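Side-chain contacts in putative polysaccharide deacetylase (Bdellovibrio bacteriovorus HD100, PDB 5JP6), which probably removes acetyl groups from peptidoglycan as a zinc-dependent carbohydrate esterase of family 4: residues W60-E63 and F64-S68; G108-E111 and E112-Q116. The protein carries 1 engineered substitution. One frame throughout, in Å; residues are numbered along the deposited sequence.

Contact 1 of 2, residues W60-E63 and F64-S68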
loop_
_atom_site.group_PDB
_atom_site.type_symbol
_atom_site.label_atom_id
_atom_site.label_comp_id
_atom_site.label_asym_id
_atom_site.label_seq_id
_atom_site.Cartn_x
_atom_site.Cartn_y
_atom_site.Cartn_z
ATOM N N TRP A 60 -21.631 2.493 -4.554
ATOM C CA TRP A 60 -22.726 1.879 -3.783
ATOM C C TRP A 60 -23.102 2.717 -2.560
ATOM O O TRP A 60 -24.269 2.827 -2.237
ATOM C CB TRP A 60 -22.427 0.413 -3.381
ATOM C CG TRP A 60 -22.440 -0.506 -4.565
ATOM C CD1 TRP A 60 -23.274 -0.423 -5.670
ATOM C CD2 TRP A 60 -21.630 -1.657 -4.770
ATOM N NE1 TRP A 60 -22.999 -1.431 -6.542
ATOM C CE2 TRP A 60 -21.992 -2.204 -6.031
ATOM C CE3 TRP A 60 -20.622 -2.280 -4.030
ATOM C CZ2 TRP A 60 -21.392 -3.346 -6.558
ATOM C CZ3 TRP A 60 -20.028 -3.412 -4.554
ATOM C CH2 TRP A 60 -20.409 -3.940 -5.816
ATOM N N ARG A 61 -22.128 3.321 -1.889
ATOM C CA ARG A 61 -22.475 4.199 -0.791
ATOM C C ARG A 61 -23.328 5.355 -1.298
ATOM O O ARG A 61 -24.271 5.752 -0.620
ATOM C CB ARG A 61 -21.249 4.737 -0.073
ATOM C CG ARG A 61 -20.514 3.730 0.761
ATOM C CD ARG A 61 -19.506 4.357 1.710
ATOM N NE ARG A 61 -18.581 5.252 1.039
ATOM C CZ ARG A 61 -17.435 4.871 0.466
ATOM N NH1 ARG A 61 -17.071 3.588 0.434
ATOM N NH2 ARG A 61 -16.658 5.771 -0.112
ATOM N N HIS A 62 -22.978 5.917 -2.462
ATOM C CA HIS A 62 -23.755 7.019 -3.032
ATOM C C HIS A 62 -25.173 6.573 -3.392
ATOM O O HIS A 62 -26.154 7.222 -3.024
ATOM C CB HIS A 62 -23.046 7.615 -4.231
ATOM C CG HIS A 62 -23.762 8.776 -4.825
ATOM N ND1 HIS A 62 -23.635 10.054 -4.324
ATOM C CD2 HIS A 62 -24.657 8.849 -5.839
ATOM C CE1 HIS A 62 -24.394 10.874 -5.030
ATOM N NE2 HIS A 62 -25.023 10.166 -5.956
ATOM N N GLU A 63 -25.292 5.425 -4.049
ATOM C CA GLU A 63 -26.610 4.911 -4.434
ATOM C C GLU A 63 -27.500 4.646 -3.226
ATOM O O GLU A 63 -28.697 4.943 -3.232
ATOM C CB GLU A 63 -26.464 3.636 -5.263
ATOM C CG GLU A 63 -25.776 3.901 -6.593
ATOM C CD GLU A 63 -25.647 2.679 -7.463
ATOM O OE1 GLU A 63 -25.858 1.536 -6.974
ATOM O OE2 GLU A 63 -25.341 2.880 -8.659
ATOM N N PHE A 64 -26.877 4.086 -2.192
ATOM C CA PHE A 64 -27.539 3.768 -0.931
ATOM C C PHE A 64 -28.043 5.040 -0.243
ATOM O O PHE A 64 -29.151 5.094 0.262
ATOM C CB PHE A 64 -26.537 2.988 -0.083
ATOM C CG PHE A 64 -27.079 2.401 1.186
ATOM C CD1 PHE A 64 -27.183 3.174 2.338
ATOM C CD2 PHE A 64 -27.425 1.055 1.263
ATOM C CE1 PHE A 64 -27.643 2.635 3.509
ATOM C CE2 PHE A 64 -27.861 0.518 2.447
ATOM C CZ PHE A 64 -27.974 1.302 3.568
ATOM N N MET A 65 -27.219 6.073 -0.256
ATOM C CA MET A 65 -27.565 7.344 0.360
ATOM C C MET A 65 -28.756 7.959 -0.376
ATOM O O MET A 65 -29.707 8.452 0.251
ATOM C CB MET A 65 -26.339 8.286 0.315
ATOM C CG MET A 65 -26.640 9.675 0.857
ATOM S SD MET A 65 -25.217 10.765 0.899
ATOM C CE MET A 65 -24.919 11.045 -0.835
ATOM N N VAL A 66 -28.696 7.979 -1.711
ATOM C CA VAL A 66 -29.617 8.844 -2.461
ATOM C C VAL A 66 -30.973 8.210 -2.734
ATOM O O VAL A 66 -31.896 8.891 -3.143
ATOM C CB VAL A 66 -28.984 9.442 -3.723
ATOM C CG1 VAL A 66 -27.664 10.140 -3.405
ATOM C CG2 VAL A 66 -28.807 8.380 -4.806
ATOM N N ASP A 67 -31.107 6.901 -2.485
ATOM C CA ASP A 67 -32.418 6.242 -2.649
ATOM C C ASP A 67 -32.650 5.241 -1.545
ATOM O O ASP A 67 -32.247 4.072 -1.660
ATOM C CB ASP A 67 -32.527 5.588 -4.017
ATOM C CG ASP A 67 -33.970 5.177 -4.366
ATOM O OD1 ASP A 67 -34.790 5.030 -3.450
ATOM O OD2 ASP A 67 -34.267 4.933 -5.562
ATOM N N SER A 68 -33.311 5.684 -0.479
ATOM C CA SER A 68 -33.502 4.834 0.672
ATOM C C SER A 68 -34.404 3.637 0.361
ATOM O O SER A 68 -34.353 2.614 1.042
ATOM C CB SER A 68 -34.052 5.637 1.847
ATOM O OG SER A 68 -35.299 6.194 1.544
#

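Contact 2 of 2, residues G108-E111 and E112-Q116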
loop_
_atom_site.group_PDB
_atom_site.type_symbol
_atom_site.label_atom_id
_atom_site.label_comp_id
_atom_site.label_asym_id
_atom_site.label_seq_id
_atom_site.Cartn_x
_atom_site.Cartn_y
_atom_site.Cartn_z
ATOM N N GLY A 108 -25.227 -6.859 7.427
ATOM C CA GLY A 108 -25.946 -8.142 7.378
ATOM C C GLY A 108 -25.081 -9.363 7.281
ATOM O O GLY A 108 -25.523 -10.440 7.593
ATOM N N CYS A 109 -23.833 -9.181 6.858
ATOM C CA CYS A 109 -22.945 -10.327 6.654
ATOM C C CYS A 109 -21.489 -10.061 6.990
ATOM O O CYS A 109 -20.666 -10.931 6.779
ATOM C CB CYS A 109 -23.029 -10.788 5.182
ATOM S SG CYS A 109 -22.597 -9.506 3.980
ATOM N N LYS A 110 -21.167 -8.935 7.619
ATOM C CA LYS A 110 -19.761 -8.587 7.837
ATOM C C LYS A 110 -18.983 -9.676 8.606
ATOM O O LYS A 110 -17.892 -10.099 8.188
ATOM C CB LYS A 110 -19.672 -7.257 8.580
ATOM C CG LYS A 110 -18.255 -6.735 8.716
ATOM C CD LYS A 110 -18.221 -5.466 9.515
ATOM C CE LYS A 110 -16.786 -5.035 9.799
ATOM N NZ LYS A 110 -16.707 -3.819 10.635
ATOM N N GLU A 111 -19.560 -10.134 9.718
ATOM C CA GLU A 111 -18.874 -11.116 10.574
ATOM C C GLU A 111 -18.596 -12.407 9.791
ATOM O O GLU A 111 -17.500 -12.989 9.870
ATOM C CB GLU A 111 -19.696 -11.384 11.826
ATOM C CG GLU A 111 -18.991 -12.277 12.832
ATOM C CD GLU A 111 -19.807 -12.548 14.093
ATOM O OE1 GLU A 111 -20.986 -12.137 14.158
ATOM O OE2 GLU A 111 -19.256 -13.185 15.020
ATOM N N GLU A 112 -19.563 -12.834 8.990
ATOM C CA GLU A 112 -19.435 -14.076 8.250
ATOM C C GLU A 112 -18.369 -13.942 7.164
ATOM O O GLU A 112 -17.576 -14.847 6.935
ATOM C CB GLU A 112 -20.783 -14.464 7.612
ATOM C CG GLU A 112 -21.856 -14.889 8.604
ATOM C CD GLU A 112 -22.523 -13.750 9.432
ATOM O OE1 GLU A 112 -22.416 -12.516 9.126
ATOM O OE2 GLU A 112 -23.211 -14.116 10.431
ATOM N N LEU A 113 -18.383 -12.810 6.459
ATOM C CA LEU A 113 -17.386 -12.570 5.415
ATOM C C LEU A 113 -15.984 -12.503 6.002
ATOM O O LEU A 113 -15.047 -13.096 5.462
ATOM C CB LEU A 113 -17.695 -11.283 4.627
ATOM C CG LEU A 113 -19.006 -11.346 3.792
ATOM C CD1 LEU A 113 -19.287 -9.974 3.151
ATOM C CD2 LEU A 113 -18.945 -12.427 2.712
ATOM N N LEU A 114 -15.841 -11.798 7.116
ATOM C CA LEU A 114 -14.521 -11.646 7.683
ATOM C C LEU A 114 -14.050 -13.001 8.264
ATOM O O LEU A 114 -12.856 -13.294 8.236
ATOM C CB LEU A 114 -14.425 -10.494 8.682
ATOM C CG LEU A 114 -14.611 -9.096 8.070
ATOM C CD1 LEU A 114 -14.475 -8.049 9.174
ATOM C CD2 LEU A 114 -13.609 -8.860 6.930
ATOM N N ALA A 115 -14.977 -13.851 8.754
ATOM C CA ALA A 115 -14.591 -15.181 9.218
ATOM C C ALA A 115 -14.011 -15.998 8.021
ATOM O O ALA A 115 -13.043 -16.735 8.174
ATOM C CB ALA A 115 -15.778 -15.898 9.888
ATOM N N GLN A 116 -14.620 -15.880 6.833
ATOM C CA GLN A 116 -14.164 -16.606 5.625
ATOM C C GLN A 116 -12.766 -16.132 5.255
ATOM O O GLN A 116 -11.887 -16.939 4.981
ATOM C CB GLN A 116 -15.121 -16.408 4.417
ATOM C CG GLN A 116 -16.397 -17.212 4.457
ATOM C CD GLN A 116 -16.113 -18.684 4.283
ATOM O OE1 GLN A 116 -16.293 -19.473 5.222
ATOM N NE2 GLN A 116 -15.596 -19.071 3.091
#

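Contact 1 of 2, residues W60-E63 and F64-S68
V66 lays its CG1 methyl over one face of the H62 imidazole, an i to i+4 CH-pi contact in the last turn of helix 53-66. CG1 lies 3.8 Å from the ring centroid and 19° off the ring normal, shifted toward the rim. H62 has CG anti to its backbone N (chi1 -178°), beside the carbonyl carbon, and V66 CG1 turns back to meet the ring. M65 comes to the same ring at an angle. Its chain is extended as far as SD and then bends at chi3 (69°), bringing CE to 3.8 Å from H62 ND1.

The backbone is regular helix up to V66. V66 N bonds to H62 O at 3.0 Å, close to straight out from the carbonyl. D67 is the first residue to leave helical phi/psi, yet D67 N still reaches E63 O at 3.2 Å in a more bent bond. F64 O accepts a bond from R71 NE.

The inner side of the turn differs. W60 is buried against helices 24-39, 71-83 and 103-106, and F57 meets it edge-to-face. E63 OE1 lies in the plane of the W60 indole, at its edge, while E63 OE2 takes a weak hydrogen bond from N59 ND2.

Contact 2 of 2, residues G108-E111 and E112-Q116
C109 and L113 meet through sulfur and methyl at the start of helix 110-126, where C109 holds the N-cap position. C109 SG sits 3.4 Å from L113 CD1. L113 CG lies against C109 O, and CD1 goes on to the sulfur. L113 N bonds to C109 O at 3.0 Å in an almost straight line. The same two residues are thus joined by backbone and side chain.

K110 and L114 form the next pair. The lysine chain is extended through all four torsions, and the leucine crosses it at a slant. L114 CD1 touches the aliphatic part at K110 CE, 3.8 Å away, and also lies near CG. The contact is apolar along the chain; the ammonium has a long, weak ion pair with E100.

E112 folds back toward the helix start. Its chain bends at chi2 (75°), and OE1 comes to 3.3 Å from C109 CA. E112 OE1 and C109 O are both acceptors and form no hydrogen bond. E111 extends its chain instead, with its OE1 4.8 Å from E112 OE2. These like charges probably repel mildly.

The disulfide from C109 to C79 ties this helix start to helix 71-83. L113 packs on L82 and Q83 of that helix and on L90 of helix 87-90, and K110, L113 and L114 all touch I97 of helix 94-98.

Overall arrangement
Both contacts are local, one turn along a helix, and lie on the same side of the chain's centre, away from the zinc site. Contact 1 is at the C-terminal end of helix 53-66 and is a surface contact. Contact 2 is at the N-terminal start of helix 110-126 and is partly buried. Their centres are 22 Å apart and their nearest atoms about 9 Å, so they do not touch. Helix 71-83 is a shared neighbour: it packs on contact 1 and is disulfide-bonded to contact 2. The chemistry differs accordingly. Contact 1 sets methyls on an exposed imidazole on one side and buries W60 on another; contact 2 packs leucines on a disulfide sulfur and a lysine chain, toward other helices.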